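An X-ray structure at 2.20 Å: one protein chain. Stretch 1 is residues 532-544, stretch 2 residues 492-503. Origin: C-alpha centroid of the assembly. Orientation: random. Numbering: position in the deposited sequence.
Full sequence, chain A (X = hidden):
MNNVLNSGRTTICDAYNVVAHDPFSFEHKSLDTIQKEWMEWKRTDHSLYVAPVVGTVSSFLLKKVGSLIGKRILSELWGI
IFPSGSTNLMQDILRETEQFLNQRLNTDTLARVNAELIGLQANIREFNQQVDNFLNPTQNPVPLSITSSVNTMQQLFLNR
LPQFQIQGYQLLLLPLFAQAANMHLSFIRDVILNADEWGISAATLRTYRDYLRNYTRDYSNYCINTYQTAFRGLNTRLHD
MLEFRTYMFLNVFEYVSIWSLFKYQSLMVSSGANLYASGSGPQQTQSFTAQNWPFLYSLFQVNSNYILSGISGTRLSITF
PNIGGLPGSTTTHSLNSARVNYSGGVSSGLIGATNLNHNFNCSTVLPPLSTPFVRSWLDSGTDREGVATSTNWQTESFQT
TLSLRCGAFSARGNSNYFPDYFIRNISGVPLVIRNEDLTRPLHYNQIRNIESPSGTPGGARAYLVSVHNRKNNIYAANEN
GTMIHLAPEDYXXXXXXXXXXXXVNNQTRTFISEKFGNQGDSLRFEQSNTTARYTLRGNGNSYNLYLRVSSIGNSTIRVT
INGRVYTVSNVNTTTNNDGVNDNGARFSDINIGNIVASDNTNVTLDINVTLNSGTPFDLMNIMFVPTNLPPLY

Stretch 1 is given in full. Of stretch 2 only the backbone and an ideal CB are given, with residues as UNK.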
ATOM      1  N   ALA A 532      13.844  -0.570 -17.938  1.00 14.14           N
ATOM      2  CA  ALA A 532      12.678   0.089 -17.376  1.00 14.62           C
ATOM      3  C   ALA A 532      13.026   1.567 -17.223  1.00 15.26           C
ATOM      4  O   ALA A 532      13.977   1.921 -16.520  1.00 15.91           O
ATOM      5  CB  ALA A 532      12.327  -0.518 -16.011  1.00 10.78           C
ATOM      6  N   ARG A 533      12.273   2.428 -17.897  1.00 15.39           N
ATOM      7  CA  ARG A 533      12.523   3.855 -17.808  1.00 14.82           C
ATOM      8  C   ARG A 533      11.552   4.551 -16.870  1.00 15.16           C
ATOM      9  O   ARG A 533      10.355   4.278 -16.886  1.00 14.94           O
ATOM     10  CB  ARG A 533      12.430   4.518 -19.184  1.00 14.38           C
ATOM     11  CG  ARG A 533      12.268   6.041 -19.091  1.00 14.34           C
ATOM     12  CD  ARG A 533      12.499   6.736 -20.412  1.00 17.71           C
ATOM     13  NE  ARG A 533      13.892   6.624 -20.833  1.00 18.27           N
ATOM     14  CZ  ARG A 533      14.387   7.186 -21.929  1.00 20.62           C
ATOM     15  NH1 ARG A 533      13.601   7.904 -22.722  1.00 20.31           N
ATOM     16  NH2 ARG A 533      15.671   7.043 -22.225  1.00 20.49           N
ATOM     17  N   TYR A 534      12.086   5.464 -16.068  1.00 15.03           N
ATOM     18  CA  TYR A 534      11.293   6.247 -15.132  1.00 13.53           C
ATOM     19  C   TYR A 534      11.593   7.720 -15.370  1.00 14.41           C
ATOM     20  O   TYR A 534      12.709   8.084 -15.743  1.00 11.32           O
ATOM     21  CB  TYR A 534      11.637   5.870 -13.692  1.00 15.39           C
ATOM     22  CG  TYR A 534      11.413   4.408 -13.403  1.00 14.64           C
ATOM     23  CD1 TYR A 534      12.365   3.458 -13.753  1.00 12.52           C
ATOM     24  CD2 TYR A 534      10.215   3.968 -12.849  1.00 15.29           C
ATOM     25  CE1 TYR A 534      12.131   2.098 -13.565  1.00 15.00           C
ATOM     26  CE2 TYR A 534       9.970   2.610 -12.655  1.00 16.86           C
ATOM     27  CZ  TYR A 534      10.931   1.685 -13.020  1.00 13.43           C
ATOM     28  OH  TYR A 534      10.673   0.344 -12.871  1.00 14.78           O
ATOM     29  N   THR A 535      10.588   8.562 -15.164  1.00 14.11           N
ATOM     30  CA  THR A 535      10.754   9.995 -15.361  1.00 14.19           C
ATOM     31  C   THR A 535      10.322  10.760 -14.120  1.00 13.74           C
ATOM     32  O   THR A 535       9.249  10.513 -13.558  1.00 11.04           O
ATOM     33  CB  THR A 535       9.939  10.486 -16.568  1.00 13.06           C
ATOM     34  OG1 THR A 535      10.269   9.693 -17.711  1.00 12.87           O
ATOM     35  CG2 THR A 535      10.262  11.953 -16.871  1.00 15.05           C
ATOM     36  N   LEU A 536      11.160  11.701 -13.704  1.00 13.07           N
ATOM     37  CA  LEU A 536      10.872  12.487 -12.519  1.00 13.07           C
ATOM     38  C   LEU A 536      11.139  13.973 -12.743  1.00 14.48           C
ATOM     39  O   LEU A 536      11.959  14.354 -13.587  1.00 11.80           O
ATOM     40  CB  LEU A 536      11.722  11.971 -11.355  1.00 14.06           C
ATOM     41  CG  LEU A 536      13.230  12.194 -11.466  1.00 16.92           C
ATOM     42  CD1 LEU A 536      13.586  13.467 -10.719  1.00 15.47           C
ATOM     43  CD2 LEU A 536      13.997  11.021 -10.876  1.00 15.41           C
ATOM     44  N   ARG A 537      10.441  14.805 -11.973  1.00 14.25           N
ATOM     45  CA  ARG A 537      10.585  16.251 -12.049  1.00 14.18           C
ATOM     46  C   ARG A 537      11.591  16.639 -10.965  1.00 14.80           C
ATOM     47  O   ARG A 537      11.271  16.598  -9.776  1.00 15.21           O
ATOM     48  CB  ARG A 537       9.234  16.921 -11.781  1.00 16.02           C
ATOM     49  CG  ARG A 537       9.221  18.425 -11.995  1.00 18.15           C
ATOM     50  CD  ARG A 537       9.380  18.756 -13.463  1.00 20.36           C
ATOM     51  NE  ARG A 537       9.323  20.189 -13.717  1.00 23.28           N
ATOM     52  CZ  ARG A 537       9.342  20.728 -14.931  1.00 23.26           C
ATOM     53  NH1 ARG A 537       9.413  19.949 -16.003  1.00 21.41           N
ATOM     54  NH2 ARG A 537       9.297  22.044 -15.072  1.00 24.43           N
ATOM     55  N   GLY A 538      12.802  17.005 -11.379  1.00 12.10           N
ATOM     56  CA  GLY A 538      13.838  17.362 -10.425  1.00 13.60           C
ATOM     57  C   GLY A 538      13.623  18.619  -9.601  1.00 15.34           C
ATOM     58  O   GLY A 538      12.793  19.472  -9.929  1.00 17.49           O
ATOM     59  N   ASN A 539      14.390  18.738  -8.524  1.00 15.22           N
ATOM     60  CA  ASN A 539      14.301  19.886  -7.638  1.00 16.52           C
ATOM     61  C   ASN A 539      15.665  20.559  -7.516  1.00 17.32           C
ATOM     62  O   ASN A 539      15.863  21.427  -6.668  1.00 19.68           O
ATOM     63  CB  ASN A 539      13.820  19.439  -6.259  1.00 16.66           C
ATOM     64  CG  ASN A 539      14.681  18.339  -5.681  1.00 16.78           C
ATOM     65  OD1 ASN A 539      15.719  17.990  -6.249  1.00 14.72           O
ATOM     66  ND2 ASN A 539      14.260  17.784  -4.544  1.00 15.22           N
ATOM     67  N   GLY A 540      16.607  20.143  -8.357  1.00 17.00           N
ATOM     68  CA  GLY A 540      17.933  20.731  -8.336  1.00 15.74           C
ATOM     69  C   GLY A 540      18.885  20.159  -7.303  1.00 17.29           C
ATOM     70  O   GLY A 540      20.002  20.644  -7.157  1.00 18.11           O
ATOM     71  N   ASN A 541      18.466  19.129  -6.581  1.00 16.98           N
ATOM     72  CA  ASN A 541      19.331  18.540  -5.565  1.00 16.96           C
ATOM     73  C   ASN A 541      20.041  17.273  -6.018  1.00 18.57           C
ATOM     74  O   ASN A 541      19.590  16.580  -6.929  1.00 17.44           O
ATOM     75  CB  ASN A 541      18.527  18.234  -4.299  1.00 17.07           C
ATOM     76  CG  ASN A 541      18.047  19.483  -3.601  1.00 17.67           C
ATOM     77  OD1 ASN A 541      18.829  20.397  -3.344  1.00 19.54           O
ATOM     78  ND2 ASN A 541      16.757  19.530  -3.283  1.00 17.52           N
ATOM     79  N   SER A 542      21.168  16.987  -5.377  1.00 19.92           N
ATOM     80  CA  SER A 542      21.928  15.788  -5.690  1.00 22.46           C
ATOM     81  C   SER A 542      21.637  14.717  -4.651  1.00 20.94           C
ATOM     82  O   SER A 542      21.569  14.997  -3.456  1.00 20.79           O
ATOM     83  CB  SER A 542      23.426  16.089  -5.716  1.00 25.12           C
ATOM     84  OG  SER A 542      23.804  16.611  -6.978  1.00 29.05           O
ATOM     85  N   TYR A 543      21.467  13.486  -5.116  1.00 20.49           N
ATOM     86  CA  TYR A 543      21.164  12.372  -4.230  1.00 17.99           C
ATOM     87  C   TYR A 543      21.968  11.137  -4.573  1.00 17.62           C
ATOM     88  O   TYR A 543      22.485  11.003  -5.685  1.00 17.27           O
ATOM     89  CB  TYR A 543      19.684  11.975  -4.340  1.00 14.85           C
ATOM     90  CG  TYR A 543      18.662  13.041  -4.008  1.00 15.32           C
ATOM     91  CD1 TYR A 543      18.239  13.957  -4.970  1.00 14.37           C
ATOM     92  CD2 TYR A 543      18.090  13.111  -2.733  1.00 12.25           C
ATOM     93  CE1 TYR A 543      17.264  14.919  -4.672  1.00 12.77           C
ATOM     94  CE2 TYR A 543      17.123  14.068  -2.425  1.00 12.06           C
ATOM     95  CZ  TYR A 543      16.715  14.967  -3.397  1.00 12.00           C
ATOM     96  OH  TYR A 543      15.769  15.921  -3.077  1.00 14.56           O
ATOM     97  N   ASN A 544      22.070  10.230  -3.607  1.00 17.96           N
ATOM     98  CA  ASN A 544      22.719   8.952  -3.852  1.00 18.86           C
ATOM     99  C   ASN A 544      21.551   8.065  -4.253  1.00 18.44           C
ATOM    100  O   ASN A 544      20.543   7.993  -3.546  1.00 16.28           O
ATOM    101  CB  ASN A 544      23.364   8.382  -2.588  1.00 24.09           C
ATOM    102  CG  ASN A 544      24.742   8.934  -2.337  1.00 28.67           C
ATOM    103  OD1 ASN A 544      25.537   9.097  -3.263  1.00 32.11           O
ATOM    104  ND2 ASN A 544      25.045   9.211  -1.073  1.00 29.14           N
ATOM    105  N   UNK A 492      14.921  16.698   0.443  1.00 15.84           N
ATOM    106  CA  UNK A 492      14.435  15.488   1.087  1.00 16.24           C
ATOM    107  C   UNK A 492      14.537  14.334   0.092  1.00 14.56           C
ATOM    108  O   UNK A 492      14.340  14.530  -1.110  1.00 12.73           O
ATOM    109  CB  UNK A 492      12.998  15.665   1.582  1.00 16.24           C
ATOM    110  N   UNK A 493      14.849  13.138   0.588  1.00 12.46           N
ATOM    111  CA  UNK A 493      14.938  11.983  -0.290  1.00 13.61           C
ATOM    112  C   UNK A 493      13.543  11.532  -0.684  1.00 14.26           C
ATOM    113  O   UNK A 493      12.558  12.010  -0.122  1.00 15.61           O
ATOM    114  CB  UNK A 493      15.704  10.843   0.383  1.00 13.61           C
ATOM    115  N   UNK A 494      13.442  10.629  -1.652  1.00 15.09           N
ATOM    116  CA  UNK A 494      12.136  10.149  -2.087  1.00 14.35           C
ATOM    117  C   UNK A 494      12.235   8.825  -2.827  1.00 14.26           C
ATOM    118  O   UNK A 494      13.286   8.483  -3.372  1.00 13.21           O
ATOM    119  CB  UNK A 494      11.461  11.193  -2.980  1.00 14.35           C
ATOM    120  N   UNK A 495      11.131   8.083  -2.852  1.00 12.11           N
ATOM    121  CA  UNK A 495      11.097   6.795  -3.527  1.00 12.30           C
ATOM    122  C   UNK A 495      10.235   6.839  -4.780  1.00 13.08           C
ATOM    123  O   UNK A 495       9.431   7.754  -4.974  1.00 13.20           O
ATOM    124  CB  UNK A 495      10.581   5.714  -2.575  1.00 12.30           C
ATOM    125  N   UNK A 496      10.418   5.829  -5.622  1.00 11.51           N
ATOM    126  CA  UNK A 496       9.657   5.678  -6.852  1.00 11.22           C
ATOM    127  C   UNK A 496       9.362   4.198  -6.997  1.00 11.35           C
ATOM    128  O   UNK A 496      10.284   3.388  -7.051  1.00 11.62           O
ATOM    129  CB  UNK A 496      10.409   6.228  -8.065  1.00 11.22           C
ATOM    130  N   UNK A 497       8.085   3.840  -7.045  1.00 12.89           N
ATOM    131  CA  UNK A 497       7.727   2.446  -7.203  1.00 13.43           C
ATOM    132  C   UNK A 497       8.149   1.998  -8.588  1.00 14.60           C
ATOM    133  O   UNK A 497       7.885   2.686  -9.583  1.00 14.25           O
ATOM    134  CB  UNK A 497       6.229   2.227  -6.983  1.00 13.43           C
ATOM    135  N   UNK A 498       8.818   0.843  -8.674  1.00 13.35           N
ATOM    136  CA  UNK A 498       9.266   0.309  -9.956  1.00 13.46           C
ATOM    137  C   UNK A 498       8.086   0.086 -10.886  1.00 13.47           C
ATOM    138  O   UNK A 498       8.257  -0.028 -12.093  1.00 11.06           O
ATOM    139  CB  UNK A 498      10.036  -0.998  -9.756  1.00 13.46           C
ATOM    140  N   UNK A 499       6.884   0.030 -10.319  1.00 13.78           N
ATOM    141  CA  UNK A 499       5.682  -0.195 -11.114  1.00 13.68           C
ATOM    142  C   UNK A 499       5.295   1.044 -11.916  1.00 13.09           C
ATOM    143  O   UNK A 499       4.691   0.940 -12.988  1.00 13.93           O
ATOM    144  CB  UNK A 499       4.522  -0.613 -10.208  1.00 13.68           C
ATOM    145  N   UNK A 500       5.663   2.212 -11.397  1.00 11.60           N
ATOM    146  CA  UNK A 500       5.334   3.491 -12.026  1.00 13.34           C
ATOM    147  C   UNK A 500       6.371   3.929 -13.051  1.00 14.31           C
ATOM    148  O   UNK A 500       6.926   5.029 -12.970  1.00 14.25           O
ATOM    149  CB  UNK A 500       5.188   4.574 -10.955  1.00 13.34           C
ATOM    150  N   UNK A 501       6.619   3.064 -14.024  1.00 13.91           N
ATOM    151  CA  UNK A 501       7.593   3.358 -15.059  1.00 14.11           C
ATOM    152  C   UNK A 501       7.002   4.132 -16.221  1.00 13.85           C
ATOM    153  O   UNK A 501       5.789   4.128 -16.442  1.00 12.88           O
ATOM    154  CB  UNK A 501       8.214   2.057 -15.572  1.00 14.11           C
ATOM    155  N   UNK A 502       7.870   4.814 -16.956  1.00 13.21           N
ATOM    156  CA  UNK A 502       7.444   5.551 -18.137  1.00 13.82           C
ATOM    157  C   UNK A 502       7.153   4.494 -19.194  1.00 13.32           C
ATOM    158  O   UNK A 502       6.161   4.570 -19.921  1.00 14.99           O
ATOM    159  CB  UNK A 502       8.495   6.560 -18.604  1.00 13.82           C
ATOM    160  N   UNK A 503       8.039   3.505 -19.263  1.00 11.60           N
ATOM    161  CA  UNK A 503       7.911   2.407 -20.213  1.00 16.32           C
ATOM    162  C   UNK A 503       8.879   1.281 -19.869  1.00 15.96           C
ATOM    163  O   UNK A 503       9.927   1.512 -19.262  1.00 15.49           O
ATOM    164  CB  UNK A 503       8.158   2.902 -21.640  1.00 16.32           C
TER

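Position 492 points its CA-to-CB bond away from stretch 1, so many side chains would do. Its backbone carbonyl matters more. The residue is Thr-492, and its O accepts a hydrogen bond from Tyr-543 OH at 2.8 Å.

At 493 the ideal CB lies sideways, 4.5 Å from Tyr-543 CE2. The backbone angles, -75/169, are open to any residue, and a small one would fit easily. It is Gly-493, whose CA packs 3.7 Å from Tyr-543 CE2.

Position 494 also points sideways, and its ideal CB has nothing of stretch 1 within 5.5 Å. Tyr-543 and Leu-536 lie further out, so a long apolar or aromatic side chain would suit. Phe-494 reaches them. Its edge meets the face of the Tyr-543 ring, with planes at 86°, and its CZ is 4.3 Å from Leu-536 CD1.

Position 495 is out of reach and leaves the choice open. It is Thr-495.

Position 496 points toward stretch 1, between the Tyr-534 ring and Leu-536. A branched or long apolar side chain would suit. Ile-496 touches both: CG2 lies 3.9 Å from Tyr-534 CD2, and CD1 lies 4.2 Å from Leu-536 CD2.

Position 497 points away and begins a type I turn ending at 500. Ser, Asp or Asn often suits such a start. Ser-497 OG accepts a hydrogen bond from the backbone N of 499 at 3.1 Å.

At 498, phi is -59°, and the N has no partner in view. Proline is a good candidate, though others fit. In Pro-498, CB is 3.6 Å from Tyr-534 OH, and that hydroxyl donates to Pro-498 O at 2.6 Å.

Position 499 points away and is unconstrained by stretch 1. It is Ile-499.

Position 500 points sideways, its ideal CB 5.4 Å from Tyr-534 CD2, so the choice is broad. The side chain of His-500 leads away; a water links its O to Thr-535 N.

At 501 the ideal CB sits 3.4 Å from both Tyr-534 CE2 and Arg-533 O. This tight spot favours a small residue. Ala-501 lays its CB over the Tyr-534 ring face.

Position 502 points toward stretch 1, with its ideal CB 3.7 Å from Thr-535 OG1. A short polar side chain, Ser or Thr, would suit. Thr-502 OG1 hydrogen-bonds Thr-535 OG1 at 2.6 Å, and Thr-502 N donates to Arg-533 O at 2.5 Å.

Position 503 pairs antiparallel with Arg-533, its CB on the same sheet face. A long polar side chain is plausible. Gln-503 O accepts from Arg-533 N at 2.9 Å.

Stretch 2 (492-503) TGFTISPIHATQ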
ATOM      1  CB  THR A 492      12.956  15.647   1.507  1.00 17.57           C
ATOM      2  OG1 THR A 492      12.830  16.761   2.401  1.00 21.15           O
ATOM      3  CG2 THR A 492      12.452  14.380   2.193  1.00 17.85           C
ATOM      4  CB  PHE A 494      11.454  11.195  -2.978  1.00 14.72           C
ATOM      5  CG  PHE A 494      12.187  11.480  -4.263  1.00 16.00           C
ATOM      6  CD1 PHE A 494      11.729  10.961  -5.471  1.00 16.78           C
ATOM      7  CD2 PHE A 494      13.331  12.273  -4.267  1.00 15.74           C
ATOM      8  CE1 PHE A 494      12.398  11.226  -6.669  1.00 17.77           C
ATOM      9  CE2 PHE A 494      14.009  12.546  -5.460  1.00 15.48           C
ATOM     10  CZ  PHE A 494      13.541  12.021  -6.661  1.00 18.80           C
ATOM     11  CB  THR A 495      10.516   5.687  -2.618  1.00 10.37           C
ATOM     12  OG1 THR A 495       9.145   5.988  -2.330  1.00  9.18           O
ATOM     13  CG2 THR A 495      11.287   5.591  -1.320  1.00  7.24           C
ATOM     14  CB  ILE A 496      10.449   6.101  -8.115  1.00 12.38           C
ATOM     15  CG1 ILE A 496      10.722   7.606  -8.103  1.00 11.26           C
ATOM     16  CG2 ILE A 496       9.653   5.716  -9.366  1.00  6.42           C
ATOM     17  CD1 ILE A 496      11.482   8.091  -9.344  1.00 10.78           C
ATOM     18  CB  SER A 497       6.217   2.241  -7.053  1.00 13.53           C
ATOM     19  OG  SER A 497       5.855   0.952  -7.522  1.00 13.64           O
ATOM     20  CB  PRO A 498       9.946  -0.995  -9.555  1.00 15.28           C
ATOM     21  CG  PRO A 498      10.545  -0.648  -8.225  1.00 13.37           C
ATOM     22  CD  PRO A 498       9.377   0.055  -7.561  1.00 14.96           C
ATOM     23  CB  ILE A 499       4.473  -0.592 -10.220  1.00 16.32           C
ATOM     24  CG1 ILE A 499       4.834  -1.797  -9.338  1.00 17.59           C
ATOM     25  CG2 ILE A 499       3.254  -0.885 -11.091  1.00 11.90           C
ATOM     26  CD1 ILE A 499       5.496  -2.950 -10.072  1.00 19.01           C
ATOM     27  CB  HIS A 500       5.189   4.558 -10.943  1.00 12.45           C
ATOM     28  CG  HIS A 500       4.103   4.266  -9.956  1.00 14.31           C
ATOM     29  ND1 HIS A 500       4.051   4.855  -8.709  1.00 12.75           N
ATOM     30  CD2 HIS A 500       3.004   3.479 -10.047  1.00 16.18           C
ATOM     31  CE1 HIS A 500       2.967   4.445  -8.077  1.00 15.65           C
ATOM     32  NE2 HIS A 500       2.313   3.610  -8.866  1.00 16.06           N
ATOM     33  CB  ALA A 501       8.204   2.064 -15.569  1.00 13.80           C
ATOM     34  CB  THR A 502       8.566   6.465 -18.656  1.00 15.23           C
ATOM     35  OG1 THR A 502       8.844   7.476 -17.679  1.00 14.79           O
ATOM     36  CG2 THR A 502       8.157   7.116 -19.969  1.00 12.82           C
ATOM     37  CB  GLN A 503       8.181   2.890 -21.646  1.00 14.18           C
ATOM     38  CG  GLN A 503       9.577   3.447 -21.891  1.00 16.94           C
ATOM     39  CD  GLN A 503       9.840   3.698 -23.369  1.00 19.65           C
ATOM     40  OE1 GLN A 503       9.798   2.773 -24.182  1.00 19.56           O
ATOM     41  NE2 GLN A 503      10.097   4.952 -23.724  1.00 18.37           N
TER
HETATM   42  O   HOH W   1       7.996   7.275 -14.250  1.00 12.81           O
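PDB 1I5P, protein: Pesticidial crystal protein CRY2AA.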